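PDB 4CZW: PAN2-PAN3 deadenylation complex catalytic subunit pan2 from Neurospora crassa, which shortens the poly(A) tails of messenger RNA as the exonuclease subunit of the PAN deadenylation complex, its pseudo-protease domain serving as a scaffold. Local coordinates for residues E290-I295 with V390-K395; R350-P353 with D359-H362. All coordinates share one frame; numbering follows the deposited sequence.

Contact 1. Residues E290-I295 with V390-K395; sequences EEIGII and VMFQVK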
loop_
_atom_site.group_PDB
_atom_site.type_symbol
_atom_site.label_atom_id
_atom_site.label_comp_id
_atom_site.label_asym_id
_atom_site.label_seq_id
_atom_site.Cartn_x
_atom_site.Cartn_y
_atom_site.Cartn_z
ATOM N N GLU A 290 22.651 7.211 8.137
ATOM C CA GLU A 290 21.242 7.154 8.503
ATOM C C GLU A 290 20.700 8.558 8.742
ATOM O O GLU A 290 19.511 8.740 9.005
ATOM C CB GLU A 290 21.034 6.292 9.749
ATOM C CG GLU A 290 21.703 6.837 10.999
ATOM C CD GLU A 290 21.130 6.244 12.272
ATOM O OE1 GLU A 290 19.895 6.288 12.445
ATOM O OE2 GLU A 290 21.916 5.731 13.096
ATOM N N GLU A 291 21.580 9.548 8.645
ATOM C CA GLU A 291 21.205 10.927 8.920
ATOM C C GLU A 291 22.027 11.904 8.086
ATOM O O GLU A 291 23.257 11.852 8.085
ATOM C CB GLU A 291 21.376 11.227 10.411
ATOM C CG GLU A 291 20.571 12.411 10.909
ATOM C CD GLU A 291 20.619 12.545 12.418
ATOM O OE1 GLU A 291 21.731 12.520 12.984
ATOM O OE2 GLU A 291 19.543 12.674 13.038
ATOM N N ILE A 292 21.341 12.788 7.369
ATOM C CA ILE A 292 22.008 13.800 6.555
ATOM C C ILE A 292 21.413 15.183 6.791
ATOM O O ILE A 292 20.264 15.314 7.213
ATOM C CB ILE A 292 21.920 13.475 5.049
ATOM C CG1 ILE A 292 20.459 13.364 4.608
ATOM C CG2 ILE A 292 22.674 12.198 4.727
ATOM C CD1 ILE A 292 20.287 13.066 3.135
ATOM N N GLY A 293 22.207 16.212 6.517
ATOM C CA GLY A 293 21.741 17.583 6.602
ATOM C C GLY A 293 21.991 18.301 5.292
ATOM O O GLY A 293 23.094 18.239 4.749
ATOM N N ILE A 294 20.970 18.980 4.777
ATOM C CA ILE A 294 21.077 19.632 3.477
ATOM C C ILE A 294 20.873 21.146 3.559
ATOM O O ILE A 294 19.923 21.626 4.179
ATOM C CB ILE A 294 20.066 19.039 2.474
ATOM C CG1 ILE A 294 20.265 17.527 2.348
ATOM C CG2 ILE A 294 20.209 19.705 1.116
ATOM C CD1 ILE A 294 19.327 16.860 1.363
ATOM N N ILE A 295 21.781 21.888 2.929
ATOM C CA ILE A 295 21.705 23.345 2.881
ATOM C C ILE A 295 21.389 23.840 1.471
ATOM O O ILE A 295 22.110 23.527 0.527
ATOM C CB ILE A 295 23.025 24.006 3.344
ATOM C CG1 ILE A 295 23.510 23.408 4.666
ATOM C CG2 ILE A 295 22.844 25.508 3.478
ATOM C CD1 ILE A 295 24.491 24.295 5.406
ATOM N N VAL A 390 16.594 4.713 -2.236
ATOM C CA VAL A 390 16.874 5.141 -0.870
ATOM C C VAL A 390 15.889 6.226 -0.447
ATOM O O VAL A 390 15.681 7.200 -1.171
ATOM C CB VAL A 390 18.316 5.663 -0.731
ATOM C CG1 VAL A 390 18.576 6.141 0.685
ATOM C CG2 VAL A 390 19.308 4.578 -1.118
HETATM N N MSE A 391 15.284 6.057 0.726
HETATM C CA MSE A 391 14.227 6.959 1.171
HETATM C C MSE A 391 14.607 7.766 2.409
HETATM O O MSE A 391 14.873 7.208 3.473
HETATM C CB MSE A 391 12.949 6.169 1.456
HETATM C CG MSE A 391 11.727 7.029 1.731
HETATM SE SE MSE A 391 10.999 7.845 0.116
HETATM C CE MSE A 391 10.434 6.227 -0.818
ATOM N N PHE A 392 14.623 9.087 2.258
ATOM C CA PHE A 392 14.827 9.992 3.382
ATOM C C PHE A 392 13.577 10.829 3.625
ATOM O O PHE A 392 12.822 11.117 2.697
ATOM C CB PHE A 392 16.020 10.920 3.133
ATOM C CG PHE A 392 17.358 10.262 3.311
ATOM C CD1 PHE A 392 17.957 10.206 4.559
ATOM C CD2 PHE A 392 18.025 9.719 2.228
ATOM C CE1 PHE A 392 19.192 9.608 4.724
ATOM C CE2 PHE A 392 19.262 9.121 2.387
ATOM C CZ PHE A 392 19.844 9.064 3.636
ATOM N N GLN A 393 13.360 11.211 4.879
ATOM C CA GLN A 393 12.335 12.193 5.204
ATOM C C GLN A 393 12.878 13.124 6.278
ATOM O O GLN A 393 13.824 12.776 6.984
ATOM C CB GLN A 393 11.040 11.523 5.672
ATOM C CG GLN A 393 11.005 11.175 7.151
ATOM C CD GLN A 393 9.590 11.025 7.678
ATOM O OE1 GLN A 393 8.628 11.015 6.910
ATOM N NE2 GLN A 393 9.458 10.916 8.994
ATOM N N VAL A 394 12.287 14.310 6.391
ATOM C CA VAL A 394 12.731 15.283 7.382
ATOM C C VAL A 394 12.573 14.717 8.792
ATOM O O VAL A 394 11.543 14.130 9.126
ATOM C CB VAL A 394 11.962 16.615 7.250
ATOM C CG1 VAL A 394 12.395 17.346 5.990
ATOM C CG2 VAL A 394 10.462 16.379 7.234
ATOM N N LYS A 395 13.611 14.882 9.606
ATOM C CA LYS A 395 13.651 14.297 10.944
ATOM C C LYS A 395 12.552 14.857 11.842
ATOM O O LYS A 395 12.107 14.195 12.780
ATOM C CB LYS A 395 15.023 14.529 11.582
ATOM C CG LYS A 395 15.228 13.807 12.906
ATOM C CD LYS A 395 16.630 14.028 13.447
ATOM C CE LYS A 395 16.841 13.278 14.752
ATOM N NZ LYS A 395 18.229 13.442 15.267
#
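Ile292 sets its CD1 methyl squarely over one face of the Phe392 ring. Ile292 CD1 lies 3.8 Å from the centroid of the Phe392 ring and only 5° off its normal, the geometry of a CH-pi contact. Because the methyl is centred, no ring atom is favoured: Ile292 CD1 is 4.0 Å from CD1 of Phe392 and 4.1 Å from CE2, the atom across the ring. Ile292 reaches the face by placing CG1 between its backbone N and carbonyl carbon (chi1 58°) and extending CD1 beyond it. The two side chains cross at about a right angle. The carbonyl O of Glu290 lies near the ring plane, 4.4 Å from CE1 of Phe392.

The strands involved, 291-297 and 385-394, are not direct partners. Each pairs antiparallel with strand 321-334, which lies between them in the central sheet of the USP-like pseudo-protease domain; the nearest CA pair, Glu291 and Phe392, lies 8.5 Å apart, consistent with an intervening strand. Side chains span this strand: Ile292 also packs on Tyr323, and Phe392 on Leu325. Leu267 of strand 266-270, the other neighbour of strand 385-394, touches the ring as well. With an alanine in place of Phe392 the aromatic face is gone, and the Ile292 methyl would probably face a gap over Leu325 and Leu267.

A second link closes the contact nearer the surface. Although CB of Glu291 points away from the other strand, its extended side chain brings the carboxylate to Lys395, whose CB points toward segment 290-295. Lys395 NZ donates to Glu291 OE2 at 2.7 Å in a salt bridge, meeting the syn lone pair. All four torsions of the lysine are close to 180°, and this fully stretched chain, which also touches Ser324, carries the ammonium across strand 321-334.

Contact 2. Residues R350-P353 with D359-H362; sequences RAEP and DRWH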
loop_
_atom_site.group_PDB
_atom_site.type_symbol
_atom_site.label_atom_id
_atom_site.label_comp_id
_atom_site.label_asym_id
_atom_site.label_seq_id
_atom_site.Cartn_x
_atom_site.Cartn_y
_atom_site.Cartn_z
ATOM N N ARG A 350 10.778 5.022 12.827
ATOM C CA ARG A 350 10.437 6.361 12.358
ATOM C C ARG A 350 8.936 6.622 12.461
ATOM O O ARG A 350 8.510 7.735 12.770
ATOM C CB ARG A 350 10.895 6.561 10.911
ATOM C CG ARG A 350 12.270 5.994 10.590
ATOM C CD ARG A 350 13.372 6.659 11.395
ATOM N NE ARG A 350 14.692 6.198 10.972
ATOM C CZ ARG A 350 15.830 6.519 11.579
ATOM N NH1 ARG A 350 15.817 7.304 12.646
ATOM N NH2 ARG A 350 16.983 6.050 11.119
ATOM N N ALA A 351 8.141 5.587 12.203
ATOM C CA ALA A 351 6.687 5.713 12.211
ATOM C C ALA A 351 6.086 5.252 13.537
ATOM O O ALA A 351 4.906 4.910 13.610
ATOM C CB ALA A 351 6.085 4.924 11.057
ATOM N N GLU A 352 6.906 5.249 14.581
ATOM C CA GLU A 352 6.464 4.842 15.910
ATOM C C GLU A 352 6.802 5.916 16.937
ATOM O O GLU A 352 7.693 6.734 16.704
ATOM C CB GLU A 352 7.108 3.510 16.302
ATOM C CG GLU A 352 6.619 2.319 15.501
ATOM C CD GLU A 352 7.293 1.027 15.914
ATOM O OE1 GLU A 352 8.262 1.084 16.701
ATOM O OE2 GLU A 352 6.852 -0.047 15.454
ATOM N N PRO A 353 6.080 5.930 18.072
ATOM C CA PRO A 353 6.409 6.831 19.183
ATOM C C PRO A 353 7.876 6.732 19.589
ATOM O O PRO A 353 8.419 5.629 19.665
ATOM C CB PRO A 353 5.495 6.343 20.306
ATOM C CG PRO A 353 4.306 5.805 19.594
ATOM C CD PRO A 353 4.832 5.184 18.325
ATOM N N ASP A 359 17.178 2.259 16.966
ATOM C CA ASP A 359 17.519 1.283 15.937
ATOM C C ASP A 359 16.538 0.116 15.928
ATOM O O ASP A 359 16.661 -0.821 16.716
ATOM C CB ASP A 359 18.946 0.770 16.137
ATOM C CG ASP A 359 19.986 1.854 15.941
ATOM O OD1 ASP A 359 19.753 2.760 15.113
ATOM O OD2 ASP A 359 21.037 1.802 16.616
ATOM N N ARG A 360 15.561 0.185 15.029
ATOM C CA ARG A 360 14.559 -0.865 14.897
ATOM C C ARG A 360 14.452 -1.325 13.446
ATOM O O ARG A 360 13.366 -1.347 12.869
ATOM C CB ARG A 360 13.200 -0.376 15.400
ATOM C CG ARG A 360 13.212 0.115 16.839
ATOM C CD ARG A 360 11.823 0.530 17.294
ATOM N NE ARG A 360 10.856 -0.551 17.129
ATOM C CZ ARG A 360 10.661 -1.520 18.015
ATOM N NH1 ARG A 360 11.370 -1.549 19.137
ATOM N NH2 ARG A 360 9.759 -2.463 17.781
ATOM N N TRP A 361 15.589 -1.692 12.864
ATOM C CA TRP A 361 15.638 -2.101 11.463
ATOM C C TRP A 361 15.081 -3.505 11.255
ATOM O O TRP A 361 15.338 -4.413 12.047
ATOM C CB TRP A 361 17.075 -2.025 10.944
ATOM C CG TRP A 361 17.631 -0.635 10.940
ATOM C CD1 TRP A 361 18.273 -0.006 11.968
ATOM C CD2 TRP A 361 17.593 0.302 9.857
ATOM N NE1 TRP A 361 18.638 1.264 11.591
ATOM C CE2 TRP A 361 18.232 1.477 10.301
ATOM C CE3 TRP A 361 17.082 0.260 8.556
ATOM C CZ2 TRP A 361 18.372 2.601 9.488
ATOM C CZ3 TRP A 361 17.223 1.377 7.752
ATOM C CH2 TRP A 361 17.862 2.532 8.221
ATOM N N HIS A 362 14.318 -3.673 10.179
ATOM C CA HIS A 362 13.739 -4.969 9.841
ATOM C C HIS A 362 13.939 -5.311 8.369
ATOM O O HIS A 362 13.933 -4.430 7.508
ATOM C CB HIS A 362 12.247 -4.997 10.175
ATOM C CG HIS A 362 11.956 -5.076 11.641
ATOM N ND1 HIS A 362 12.091 -3.996 12.487
ATOM C CD2 HIS A 362 11.536 -6.107 12.411
ATOM C CE1 HIS A 362 11.765 -4.360 13.715
ATOM N NE2 HIS A 362 11.426 -5.636 13.696
#
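Glu352 and Arg360 approach at about a right angle, and a single carboxylate oxygen makes the salt bridge: Glu352 OE1 is 3.1 Å from Arg360 NE. The carboxylate and guanidinium planes are inclined by 42°, and NH2 of Arg360 stays 4.0 Å from the same Glu352 OE1, so this is a one-point contact and not a coplanar bidentate pairing. A bend at chi3 (56°) in Arg360 turns the guanidinium aside from its otherwise extended chain. Tyr38 OH completes the cluster, hydrogen-bonded to both Glu352 OE2 and Arg360 NH2.

Arg350 meets Trp361 differently. Its guanidinium plane stands perpendicular to the indole plane, and the approach is oblique and loose, NH2 of Arg350, which is salt-bridged to Glu290, lying 4.1 Å from CZ2 of Trp361. Within segment 359-362, His362 ND1 donates to Arg360 O at 3.0 Å; the oxygen lies close to the imidazole plane, but ND1 comes in from above the carbonyl plane, 60° out of it.

Segment 350-353 lies in the connection between strands 339-347 and 361-365, antiparallel neighbours in the pseudo-protease domain's central sheet, and 359-362 runs from its end into the second strand. Ala351 rests on helix 61-71, while Trp361 packs against helix 374-377.

In the fold
Contact 2 is nested within the chain loop that contact 1 closes, and both reach the same mixed sheet of the USP-like domain, their centres about 15 Å apart. They meet through a salt bridge between Glu290 OE1 and Arg350 NH2, 3.2 Å apart, which ties the residue just before strand 291-297 to the loop after strand 339-347. Glu290 OE2 also lies 4.2 Å from Asp359 OD1; Lys374, in a salt bridge with Glu290 and a long, weak ion pair with Asp359, probably offsets these like charges. Both contacts lie away from the two zinc sites and from the predicted catalytic metal ligands of the exonuclease domain.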